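Local structure of tube-forming protein in Mycobacterial Envelpe, TiME (Mycolicibacterium smegmatis, 7CU9) at residues P5-Y10 and V86-T91; V41-C46 and A110-A115; N47-I52 and A138-Q143; A90-A95 and K157-L162; L163-C168 and G182-T187. The protein probably forms a tube across the mycobacterial outer envelope that may serve as a secretion channel. One frame throughout, in Å; residues are numbered along the deposited sequence.

Contact 1: P5-Y10 and V86-T91; sequences PGVVSY and VGVFAT
An apolar contact between Val7 and Val8, in the N-terminal helical turns, and Val86 and Val88, at the end of strand 77-89, brings the start of the chain against the central sheet. No hydrogen bond crosses it, and the fit is made largely by valine methyl groups. Val88 is at the centre: its CG2 lies 3.6 Å from CG2 of Val7 and equally near CG1 of Val8. In Val88, CG1 stands anti to the backbone N (chi1 179°), and this branch runs to the backbone of Pro5, its CG1 being 3.8 Å from Pro5 CA. One valine thus serves three residues with two branches. The side chains of Val7 and Val88 cross at about a right angle.

Val86 and Val88, two apart on an extended strand, both direct their CB toward the helical turns, the usual alternation by which a beta sheet gives one face to a covering helix. Here the sheet is the long antiparallel one of the PknH-like extracellular domain. Val8 bridges the two valines: besides meeting Val88, its CG1 is 4.0 Å from Val86 CG1 and lies 3.7 Å from the carbonyl O of Val86. The backbone of 5-10 turns tightly, with Tyr10 N hydrogen-bonded to Val7 O at 3.1 Å. Pro5 O also accepts a hydrogen bond from Ser65 on the adjoining strand 63-72, and Val7 packs on Leu188 near the C-terminus.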
# COMPACT_ATOMS: atom_id res chain seq x y z
N PRO B 5 18.57 6.37 26.61
CA PRO B 5 17.89 7.47 25.92
C PRO B 5 18.37 7.69 24.48
O PRO B 5 17.60 8.15 23.64
CB PRO B 5 18.21 8.72 26.76
CG PRO B 5 19.12 8.27 27.89
CD PRO B 5 19.19 6.76 27.88
N GLY B 6 19.62 7.32 24.19
CA GLY B 6 20.24 7.52 22.87
C GLY B 6 19.53 6.79 21.75
O GLY B 6 19.76 7.14 20.58
N VAL B 7 18.69 5.79 22.04
CA VAL B 7 18.08 4.95 20.96
C VAL B 7 17.16 5.81 20.08
O VAL B 7 16.92 5.41 18.93
CB VAL B 7 17.34 3.71 21.49
CG1 VAL B 7 18.26 2.81 22.28
CG2 VAL B 7 16.09 4.07 22.28
N VAL B 8 16.64 6.94 20.58
CA VAL B 8 15.69 7.76 19.78
C VAL B 8 16.43 8.32 18.55
O VAL B 8 15.75 8.61 17.55
CB VAL B 8 15.02 8.88 20.59
CG1 VAL B 8 14.14 8.34 21.70
CG2 VAL B 8 16.02 9.87 21.15
N SER B 9 17.76 8.44 18.61
CA SER B 9 18.61 8.95 17.50
C SER B 9 18.59 8.00 16.29
O SER B 9 19.02 8.43 15.21
CB SER B 9 20.03 9.20 17.95
OG SER B 9 20.10 10.32 18.82
N TYR B 10 18.16 6.74 16.45
CA TYR B 10 18.11 5.77 15.32
C TYR B 10 16.88 4.85 15.38
O TYR B 10 16.85 3.90 14.58
CB TYR B 10 19.42 4.99 15.23
CG TYR B 10 19.88 4.31 16.50
CD1 TYR B 10 20.67 4.97 17.42
CD2 TYR B 10 19.54 3.00 16.76
CE1 TYR B 10 21.11 4.34 18.58
CE2 TYR B 10 19.96 2.35 17.91
CZ TYR B 10 20.75 3.03 18.82
OH TYR B 10 21.17 2.40 19.96
N VAL B 86 8.76 8.21 19.23
CA VAL B 86 9.47 7.31 20.18
C VAL B 86 9.83 8.12 21.41
O VAL B 86 10.53 9.14 21.27
CB VAL B 86 10.71 6.65 19.55
CG1 VAL B 86 11.39 5.72 20.53
CG2 VAL B 86 10.36 5.92 18.26
N GLY B 87 9.39 7.67 22.57
CA GLY B 87 9.74 8.25 23.87
C GLY B 87 10.46 7.25 24.73
O GLY B 87 9.94 6.13 24.91
N VAL B 88 11.62 7.62 25.26
CA VAL B 88 12.36 6.79 26.25
C VAL B 88 12.16 7.43 27.61
O VAL B 88 12.44 8.64 27.76
CB VAL B 88 13.86 6.66 25.91
CG1 VAL B 88 14.59 5.84 26.96
CG2 VAL B 88 14.06 6.09 24.52
N PHE B 89 11.68 6.65 28.57
CA PHE B 89 11.41 7.11 29.95
C PHE B 89 12.50 6.58 30.88
O PHE B 89 13.13 5.57 30.58
CB PHE B 89 10.01 6.68 30.38
CG PHE B 89 8.93 7.34 29.56
CD1 PHE B 89 8.57 6.84 28.33
CD2 PHE B 89 8.31 8.49 30.02
CE1 PHE B 89 7.59 7.46 27.57
CE2 PHE B 89 7.32 9.11 29.26
CZ PHE B 89 6.96 8.59 28.04
N ALA B 90 12.69 7.25 32.01
CA ALA B 90 13.72 6.86 33.01
C ALA B 90 13.38 5.49 33.62
O ALA B 90 14.30 4.79 34.06
CB ALA B 90 13.83 7.92 34.07
N THR B 91 12.10 5.12 33.66
CA THR B 91 11.63 3.87 34.31
C THR B 91 10.60 3.17 33.43
O THR B 91 9.91 3.84 32.66
CB THR B 91 11.03 4.13 35.69
OG1 THR B 91 9.82 4.87 35.54
CG2 THR B 91 11.97 4.91 36.59

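Contact 2: V41-C46 and A110-A115; sequences VDNPVC and AGQTTA
Two direct hydrogen bonds tie Asp42 and Asn43 to the strand that starts at Thr113. The backbone one runs from Asp42 N to Ala115 O, 3.1 Å long, the nitrogen lying nearly in line with the C=O (C=O...N 165°). The other goes to a side chain: Asn43 N donates to Thr114 OG1 at 3.0 Å. The hydroxyl is set there by a chi1 of -166°, which leaves OG1 anti to the backbone N. Ala115 O also receives a CA-H...O contact from Val41 CA at 3.3 Å.

Strand 39-41 is one of the two outermost strands of the antiparallel sheet within this chain, and 113-118 is its neighbour. The chain leaves that edge at Asp42 and enters a 3-10 turn at 44-46, where Cys46 forms a disulfide with Cys109, just before Ala110. A covalent link thus accompanies the hydrogen bonds at this end of the sheet.

Water fills in where the polar groups do not meet. One molecule donates to Asp42 OD2 at 2.7 Å and accepts from Ala115 N; the other carboxylate oxygen, OD1, is hydrogen-bonded to His117 NE2. A second water accepts from Asn43 ND2 and donates both to Gln112 OE1 and to Thr113 O. The two amides it joins have planes 71° apart, with Asn43 ND2 and Gln112 OE1 separated by 3.6 Å.

The apolar contacts are at ordinary van der Waals distance: Cys46 CB is 4.1 Å from Thr114 CG2, and its SG is equally far from Gln112 CB.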
# COMPACT_ATOMS: atom_id res chain seq x y z
N VAL B 41 -9.97 18.53 18.83
CA VAL B 41 -11.08 17.62 18.43
C VAL B 41 -12.33 18.05 19.21
O VAL B 41 -12.19 18.46 20.37
CB VAL B 41 -10.69 16.15 18.68
CG1 VAL B 41 -10.39 15.85 20.14
CG2 VAL B 41 -11.73 15.20 18.14
N ASP B 42 -13.51 17.97 18.59
CA ASP B 42 -14.79 18.36 19.25
C ASP B 42 -15.06 17.40 20.41
O ASP B 42 -15.46 17.88 21.49
CB ASP B 42 -15.96 18.36 18.27
CG ASP B 42 -15.95 19.53 17.31
OD1 ASP B 42 -15.22 20.51 17.57
OD2 ASP B 42 -16.69 19.46 16.31
N ASN B 43 -14.88 16.10 20.20
CA ASN B 43 -15.14 15.06 21.22
C ASN B 43 -13.84 14.74 21.94
O ASN B 43 -12.95 14.10 21.37
CB ASN B 43 -15.77 13.81 20.61
CG ASN B 43 -16.23 12.83 21.66
OD1 ASN B 43 -15.83 12.92 22.82
ND2 ASN B 43 -17.07 11.88 21.28
N PRO B 44 -13.67 15.16 23.22
CA PRO B 44 -12.37 15.07 23.89
C PRO B 44 -11.85 13.64 24.11
O PRO B 44 -10.65 13.48 24.22
CB PRO B 44 -12.61 15.75 25.25
CG PRO B 44 -14.10 15.65 25.47
CD PRO B 44 -14.71 15.74 24.08
N VAL B 45 -12.73 12.63 24.14
CA VAL B 45 -12.31 11.22 24.36
C VAL B 45 -11.53 10.71 23.15
O VAL B 45 -10.86 9.68 23.28
CB VAL B 45 -13.48 10.28 24.70
CG1 VAL B 45 -14.21 10.72 25.96
CG2 VAL B 45 -14.44 10.10 23.52
N CYS B 46 -11.59 11.40 22.00
CA CYS B 46 -10.86 10.97 20.78
C CYS B 46 -9.52 11.70 20.64
O CYS B 46 -8.79 11.39 19.69
CB CYS B 46 -11.72 11.14 19.54
SG CYS B 46 -13.01 9.87 19.45
N ALA B 110 -14.04 4.71 20.21
CA ALA B 110 -14.44 3.71 19.20
C ALA B 110 -15.93 3.91 18.88
O ALA B 110 -16.74 3.97 19.82
CB ALA B 110 -14.18 2.31 19.68
N GLY B 111 -16.25 4.06 17.59
CA GLY B 111 -17.64 4.23 17.12
C GLY B 111 -18.03 5.69 16.97
O GLY B 111 -19.13 5.95 16.45
N GLN B 112 -17.16 6.63 17.36
CA GLN B 112 -17.44 8.08 17.29
C GLN B 112 -16.90 8.68 16.00
O GLN B 112 -15.79 8.30 15.55
CB GLN B 112 -16.86 8.82 18.50
CG GLN B 112 -17.51 8.41 19.81
CD GLN B 112 -18.99 8.68 19.81
OE1 GLN B 112 -19.43 9.80 19.55
NE2 GLN B 112 -19.78 7.66 20.10
N THR B 113 -17.66 9.61 15.43
CA THR B 113 -17.22 10.53 14.36
C THR B 113 -17.11 11.91 14.99
O THR B 113 -18.03 12.30 15.73
CB THR B 113 -18.18 10.51 13.17
OG1 THR B 113 -18.22 9.17 12.67
CG2 THR B 113 -17.78 11.46 12.07
N THR B 114 -16.01 12.62 14.75
CA THR B 114 -15.79 13.96 15.34
C THR B 114 -14.95 14.81 14.40
O THR B 114 -14.23 14.25 13.55
CB THR B 114 -15.18 13.84 16.75
OG1 THR B 114 -15.30 15.11 17.39
CG2 THR B 114 -13.74 13.39 16.73
N ALA B 115 -15.05 16.13 14.55
CA ALA B 115 -14.32 17.12 13.74
C ALA B 115 -12.96 17.40 14.38
O ALA B 115 -12.89 17.53 15.62
CB ALA B 115 -15.13 18.39 13.60
O HOH W 1 -17.76 17.09 15.61
O HOH W 2 -18.41 12.18 18.53

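Contact 3: N47-I52 and A138-Q143; sequences NNWADI and ADWVKQ
A face-to-face tryptophan stack joins the short helical turn 47-50 to strand 137-144 of the antiparallel sheet, deep within the PknH-like domain. The five-membered rings of Trp49 and Trp140 lie with centroids 3.6 Å apart and planes only 7° from parallel. The CB atoms join the overlap: Trp140 CB sits over the six-membered ring of Trp49, 3.5 Å from its centroid, while Trp49 CB lies over the five-membered ring of Trp140. Each indole therefore receives a CH-pi contact from the other residue as well as a ring.

The Trp140 indole is also held by its N-H. NE1 donates to the carbonyl O of Trp49 at 2.8 Å, in the carbonyl plane and on a lone pair, although the oxygen is tilted 30° out of the indole plane. The same residue thus supplies both the stacked ring and the acceptor, which would limit rotation of the Trp140 side chain. Ile52 CG2 makes a more distant approach to Trp140 CZ2.

Two residues along the strand, Lys142 runs extended beyond CG to the next carbonyl. Trp126 provides a cation-pi partner, and Asp51, salt-bridged to Lys83 and Lys166, probably adds favourable charge nearby without direct contact. At the tip of this buried lysine, NZ donates to Ala50 O at 2.8 Å, tilted 18° from the carbonyl plane.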
# COMPACT_ATOMS: atom_id res chain seq x y z
N ASN B 47 -9.18 12.60 21.57
CA ASN B 47 -7.93 13.40 21.46
C ASN B 47 -6.73 12.48 21.24
O ASN B 47 -5.96 12.73 20.28
CB ASN B 47 -7.71 14.29 22.69
CG ASN B 47 -6.65 15.33 22.42
OD1 ASN B 47 -6.93 16.39 21.85
ND2 ASN B 47 -5.41 15.03 22.79
N ASN B 48 -6.55 11.46 22.07
CA ASN B 48 -5.30 10.66 22.07
C ASN B 48 -5.36 9.52 21.05
O ASN B 48 -4.42 8.74 20.99
CB ASN B 48 -4.94 10.20 23.48
CG ASN B 48 -4.62 11.37 24.39
OD1 ASN B 48 -4.56 12.51 23.95
ND2 ASN B 48 -4.42 11.08 25.66
N TRP B 49 -6.42 9.48 20.22
CA TRP B 49 -6.47 8.63 19.00
C TRP B 49 -6.31 9.49 17.74
O TRP B 49 -5.99 8.93 16.68
CB TRP B 49 -7.79 7.84 18.96
CG TRP B 49 -7.77 6.53 19.70
CD1 TRP B 49 -6.84 6.08 20.60
CD2 TRP B 49 -8.76 5.49 19.58
NE1 TRP B 49 -7.19 4.83 21.05
CE2 TRP B 49 -8.36 4.45 20.44
CE3 TRP B 49 -9.93 5.35 18.83
CZ2 TRP B 49 -9.10 3.27 20.56
CZ3 TRP B 49 -10.66 4.19 18.94
CH2 TRP B 49 -10.25 3.16 19.80
N ALA B 50 -6.56 10.80 17.83
CA ALA B 50 -6.63 11.70 16.65
C ALA B 50 -5.25 11.88 16.01
O ALA B 50 -5.18 12.16 14.80
CB ALA B 50 -7.24 13.02 17.06
N ASP B 51 -4.17 11.72 16.77
CA ASP B 51 -2.79 11.73 16.23
C ASP B 51 -1.88 11.08 17.27
O ASP B 51 -2.36 10.72 18.35
CB ASP B 51 -2.34 13.15 15.88
CG ASP B 51 -1.24 13.23 14.82
OD1 ASP B 51 -0.69 12.17 14.45
OD2 ASP B 51 -0.98 14.35 14.36
N ILE B 52 -0.61 10.94 16.92
CA ILE B 52 0.45 10.34 17.79
C ILE B 52 1.50 11.41 18.11
O ILE B 52 1.49 12.50 17.50
CB ILE B 52 1.06 9.10 17.11
CG1 ILE B 52 1.74 9.45 15.78
CG2 ILE B 52 -0.01 8.04 16.92
CD1 ILE B 52 2.61 8.34 15.25
N ALA B 138 -1.83 -1.18 21.76
CA ALA B 138 -3.14 -0.57 21.46
C ALA B 138 -3.16 -0.15 19.99
O ALA B 138 -2.27 0.63 19.58
CB ALA B 138 -3.41 0.59 22.38
N ASP B 139 -4.12 -0.66 19.24
CA ASP B 139 -4.29 -0.35 17.80
C ASP B 139 -5.64 0.32 17.60
O ASP B 139 -6.60 0.02 18.34
CB ASP B 139 -4.19 -1.61 16.94
CG ASP B 139 -2.83 -2.27 16.97
OD1 ASP B 139 -1.91 -1.71 17.60
OD2 ASP B 139 -2.71 -3.35 16.37
N TRP B 140 -5.72 1.22 16.63
CA TRP B 140 -7.00 1.83 16.24
C TRP B 140 -6.88 2.37 14.82
O TRP B 140 -5.75 2.47 14.30
CB TRP B 140 -7.42 2.92 17.23
CG TRP B 140 -6.52 4.12 17.24
CD1 TRP B 140 -6.60 5.22 16.44
CD2 TRP B 140 -5.41 4.35 18.12
NE1 TRP B 140 -5.62 6.12 16.76
CE2 TRP B 140 -4.87 5.61 17.79
CE3 TRP B 140 -4.83 3.62 19.16
CZ2 TRP B 140 -3.78 6.15 18.47
CZ3 TRP B 140 -3.75 4.15 19.83
CH2 TRP B 140 -3.23 5.40 19.48
N VAL B 141 -8.03 2.70 14.24
CA VAL B 141 -8.13 3.22 12.86
C VAL B 141 -8.99 4.49 12.90
O VAL B 141 -9.95 4.53 13.68
CB VAL B 141 -8.73 2.16 11.92
CG1 VAL B 141 -8.84 2.69 10.50
CG2 VAL B 141 -7.94 0.87 11.97
N LYS B 142 -8.63 5.48 12.10
CA LYS B 142 -9.54 6.62 11.81
C LYS B 142 -9.73 6.69 10.30
O LYS B 142 -8.78 6.46 9.55
CB LYS B 142 -9.05 7.92 12.46
CG LYS B 142 -7.70 8.43 12.00
CD LYS B 142 -7.39 9.84 12.51
CE LYS B 142 -6.19 10.45 11.82
NZ LYS B 142 -6.05 11.88 12.13
N GLN B 143 -10.97 6.94 9.89
CA GLN B 143 -11.35 7.04 8.46
C GLN B 143 -11.88 8.45 8.21
O GLN B 143 -12.73 8.92 9.00
CB GLN B 143 -12.41 6.01 8.11
CG GLN B 143 -12.85 6.09 6.66
CD GLN B 143 -13.49 4.83 6.15
OE1 GLN B 143 -13.74 3.89 6.91
NE2 GLN B 143 -13.76 4.80 4.86

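Contact 4: A90-A95 and K157-L162; sequences ATVDAA and KRENVL
Ala95, in the first turn of helix 92-103, packs closely on the hairpin turn between strands 150-158 and 161-169. Its CB points toward the turn and rests on peptide groups, 3.5 Å from Asn160 C and 3.6 Å from Glu159 O. Beside it runs the aliphatic part of Lys157, which has CE 3.6 Å from Val92 O. The chain bends at chi2 (-71°) and again at chi3, and its NZ returns to its own hairpin, donating to Glu159 O at 2.9 Å, on a lone pair in the carbonyl plane. The lysine chain thereby lies between helix and turn, while its ammonium grips the turn's backbone.

Toward the outer side the contact is more exposed and more polar. Val92 and Glu159 lie side by side, pointing the same way, with Val92 CG1 3.5 Å from Glu159 OE1. OE2 is hydrogen-bonded to Arg1 N, and a magnesium ion lies about 4 Å from this side chain. Thr91, exposed at the surface, caps the helix: its OG1 accepts from Ala94 N at 3.0 Å.

No hydrogen bond crosses between the segments; the arrangement is an N-capped helix start seated on a beta hairpin closed by a type II' turn from Arg158 to Val161.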
# COMPACT_ATOMS: atom_id res chain seq x y z
N ALA B 90 12.69 7.25 32.01
CA ALA B 90 13.72 6.86 33.01
C ALA B 90 13.38 5.49 33.62
O ALA B 90 14.30 4.79 34.06
CB ALA B 90 13.83 7.92 34.07
N THR B 91 12.10 5.12 33.66
CA THR B 91 11.63 3.87 34.31
C THR B 91 10.60 3.17 33.43
O THR B 91 9.91 3.84 32.66
CB THR B 91 11.03 4.13 35.69
OG1 THR B 91 9.82 4.87 35.54
CG2 THR B 91 11.97 4.91 36.59
N VAL B 92 10.49 1.86 33.60
CA VAL B 92 9.45 1.05 32.90
C VAL B 92 8.07 1.50 33.38
O VAL B 92 7.16 1.59 32.53
CB VAL B 92 9.68 -0.47 33.09
CG1 VAL B 92 10.99 -0.90 32.46
CG2 VAL B 92 9.61 -0.91 34.54
N ASP B 93 7.90 1.83 34.67
CA ASP B 93 6.59 2.30 35.20
C ASP B 93 6.19 3.63 34.54
O ASP B 93 5.00 3.82 34.29
CB ASP B 93 6.59 2.39 36.72
CG ASP B 93 6.53 1.03 37.41
OD1 ASP B 93 6.33 0.02 36.71
OD2 ASP B 93 6.67 1.01 38.64
N ALA B 94 7.14 4.54 34.27
CA ALA B 94 6.82 5.84 33.63
C ALA B 94 6.34 5.59 32.19
O ALA B 94 5.41 6.27 31.75
CB ALA B 94 8.01 6.76 33.66
N ALA B 95 6.95 4.64 31.48
CA ALA B 95 6.50 4.24 30.13
C ALA B 95 5.08 3.66 30.23
O ALA B 95 4.25 3.96 29.36
CB ALA B 95 7.46 3.25 29.52
N LYS B 157 4.17 -0.36 24.16
CA LYS B 157 4.99 -0.14 25.37
C LYS B 157 5.98 -1.29 25.44
O LYS B 157 5.55 -2.45 25.44
CB LYS B 157 4.04 -0.03 26.56
CG LYS B 157 4.67 0.47 27.85
CD LYS B 157 5.59 -0.53 28.47
CE LYS B 157 5.61 -0.43 29.98
NZ LYS B 157 6.55 -1.43 30.53
N ARG B 158 7.28 -0.98 25.44
CA ARG B 158 8.36 -1.99 25.44
C ARG B 158 9.38 -1.53 26.49
O ARG B 158 10.04 -0.53 26.24
CB ARG B 158 8.97 -2.13 24.05
CG ARG B 158 7.98 -2.57 22.97
CD ARG B 158 7.55 -4.01 23.18
NE ARG B 158 6.71 -4.51 22.10
CZ ARG B 158 5.38 -4.48 22.07
NH1 ARG B 158 4.67 -3.97 23.06
NH2 ARG B 158 4.75 -4.99 21.02
N GLU B 159 9.45 -2.24 27.62
CA GLU B 159 10.31 -1.84 28.76
C GLU B 159 10.00 -0.38 29.11
O GLU B 159 8.85 -0.09 29.50
CB GLU B 159 11.79 -2.09 28.42
CG GLU B 159 12.16 -3.56 28.32
CD GLU B 159 12.56 -4.20 29.64
OE1 GLU B 159 12.23 -3.64 30.70
OE2 GLU B 159 13.20 -5.28 29.60
N ASN B 160 10.97 0.52 28.95
CA ASN B 160 10.86 1.95 29.32
C ASN B 160 10.58 2.82 28.08
O ASN B 160 10.77 4.04 28.17
CB ASN B 160 12.13 2.43 30.02
CG ASN B 160 13.35 2.33 29.12
OD1 ASN B 160 13.44 1.44 28.28
ND2 ASN B 160 14.30 3.23 29.32
N VAL B 161 10.12 2.22 26.99
CA VAL B 161 9.87 2.96 25.72
C VAL B 161 8.38 2.92 25.40
O VAL B 161 7.77 1.85 25.50
CB VAL B 161 10.72 2.39 24.57
CG1 VAL B 161 10.37 3.05 23.24
CG2 VAL B 161 12.21 2.51 24.87
N LEU B 162 7.83 4.06 25.01
CA LEU B 162 6.52 4.12 24.32
C LEU B 162 6.78 4.51 22.88
O LEU B 162 7.39 5.58 22.63
CB LEU B 162 5.58 5.11 25.01
CG LEU B 162 4.15 5.12 24.46
CD1 LEU B 162 3.45 3.80 24.74
CD2 LEU B 162 3.35 6.28 25.01

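Contact 5: L163-C168 and G182-T187; sequences LQAKVC and GAMQNT
Leu163 meets Met184 and Gln185 where strand 161-169 passes under the C-terminal part of helix 174-185. Its CB points toward the helix and is 4.2 Å from Met184 CE, while CD2 lies 4.3 Å from both the backbone N and CB of Gln185. The amide of Gln185 is directed to a different partner, with OE1 accepting from Arg158 NE.

At Gln164 the side chain turns to the other face of the sheet, where it is hydrogen-bonded to Thr155 OG1 through NE2 and to Gly53 N through OE1. Its backbone still takes part: the carbonyl O is 3.6 Å from Met184 CE. Ala165 faces the helix again, and its CB touches the thioether sulphur, 4.0 Å from Met184 SD. A bend at chi3 (74°) swings the methionine's CE out of line with its chain, so sulphur and methyl address different residues of the strand. Val86 on the adjacent strand also receives this methyl.

On the helix side, Met184 O accepts from both Thr187 N and Thr187 OG1, the hydroxyl at 2.7 Å.

With no hydrogen bond between the segments, this helix-on-sheet contact depends on shape and dispersion, and both amide atoms of Gln164, and OE1 of Gln185, find partners outside it.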
# COMPACT_ATOMS: atom_id res chain seq x y z
N LEU B 163 6.37 3.67 21.94
CA LEU B 163 6.47 4.03 20.51
C LEU B 163 5.08 4.05 19.88
O LEU B 163 4.18 3.31 20.33
CB LEU B 163 7.46 3.11 19.80
CG LEU B 163 7.04 1.66 19.61
CD1 LEU B 163 6.24 1.49 18.32
CD2 LEU B 163 8.24 0.73 19.59
N GLN B 164 4.92 4.92 18.90
CA GLN B 164 3.67 5.03 18.14
C GLN B 164 4.03 5.13 16.67
O GLN B 164 5.05 5.75 16.33
CB GLN B 164 2.87 6.25 18.59
CG GLN B 164 2.40 6.17 20.04
CD GLN B 164 1.48 7.32 20.34
OE1 GLN B 164 1.89 8.48 20.31
NE2 GLN B 164 0.21 7.02 20.58
N ALA B 165 3.21 4.52 15.82
CA ALA B 165 3.34 4.65 14.36
C ALA B 165 1.94 4.75 13.76
O ALA B 165 0.99 4.20 14.33
CB ALA B 165 4.11 3.50 13.79
N LYS B 166 1.85 5.48 12.66
CA LYS B 166 0.59 5.76 11.94
C LYS B 166 0.90 5.68 10.45
O LYS B 166 1.86 6.33 10.01
CB LYS B 166 0.08 7.14 12.36
CG LYS B 166 -1.15 7.65 11.62
CD LYS B 166 -1.51 9.06 12.01
CE LYS B 166 -0.65 10.10 11.31
NZ LYS B 166 -1.04 11.48 11.68
N VAL B 167 0.12 4.88 9.72
CA VAL B 167 0.21 4.80 8.24
C VAL B 167 -1.16 5.18 7.68
O VAL B 167 -2.14 4.50 8.01
CB VAL B 167 0.66 3.41 7.76
CG1 VAL B 167 0.57 3.30 6.25
CG2 VAL B 167 2.07 3.10 8.24
N CYS B 168 -1.20 6.26 6.89
CA CYS B 168 -2.42 6.84 6.29
C CYS B 168 -2.37 6.60 4.78
O CYS B 168 -1.32 6.85 4.16
CB CYS B 168 -2.54 8.33 6.55
SG CYS B 168 -2.65 8.77 8.31
N GLY B 182 7.58 -2.84 14.09
CA GLY B 182 8.60 -3.89 14.26
C GLY B 182 10.00 -3.35 14.01
O GLY B 182 10.91 -3.61 14.82
N ALA B 183 10.19 -2.60 12.93
CA ALA B 183 11.49 -2.02 12.53
C ALA B 183 11.97 -1.05 13.62
O ALA B 183 13.16 -1.05 13.96
CB ALA B 183 11.38 -1.34 11.19
N MET B 184 11.05 -0.24 14.17
CA MET B 184 11.37 0.73 15.25
C MET B 184 11.82 -0.05 16.49
O MET B 184 12.88 0.29 17.06
CB MET B 184 10.15 1.59 15.57
CG MET B 184 9.72 2.46 14.41
SD MET B 184 8.04 3.10 14.59
CE MET B 184 8.33 4.35 15.84
N GLN B 185 11.08 -1.09 16.87
CA GLN B 185 11.39 -1.88 18.08
C GLN B 185 12.75 -2.56 17.92
O GLN B 185 13.48 -2.68 18.92
CB GLN B 185 10.30 -2.90 18.38
CG GLN B 185 10.62 -3.74 19.61
CD GLN B 185 9.47 -4.59 20.08
OE1 GLN B 185 8.31 -4.35 19.75
NE2 GLN B 185 9.79 -5.57 20.91
N ASN B 186 13.10 -2.98 16.70
CA ASN B 186 14.35 -3.73 16.41
C ASN B 186 15.59 -2.87 16.73
O ASN B 186 16.67 -3.46 16.86
CB ASN B 186 14.39 -4.26 14.98
CG ASN B 186 13.45 -5.42 14.75
OD1 ASN B 186 13.00 -6.06 15.70
ND2 ASN B 186 13.15 -5.71 13.49
N THR B 187 15.46 -1.54 16.85
CA THR B 187 16.59 -0.61 17.13
C THR B 187 16.77 -0.34 18.63
O THR B 187 17.73 0.37 18.97
CB THR B 187 16.38 0.74 16.44
OG1 THR B 187 15.35 1.44 17.15
CG2 THR B 187 16.02 0.62 14.97

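In the fold
All five contacts draw on one antiparallel sheet. Contacts 3 and 5 lie nearest the chain's centre and are buried, yet differ in chemistry: stacked indoles and a lysine bond in the first, a thioether and aliphatic groups in the second. The salt bridge from Asp51 to Lys166 connects them. Contact 1 is also buried but peripheral; it shares Ala90 and Thr91 with contact 4, and neighbouring strands join the two through Phe89 N and Asn160 O. Contact 4, like contact 2, is only partly buried; it uses strand 161-169, as contact 5 does. Water-bridged contact 2 lies about 30 Å from contact 1, centre to centre, and touches contact 3 through Ala110 and Trp49.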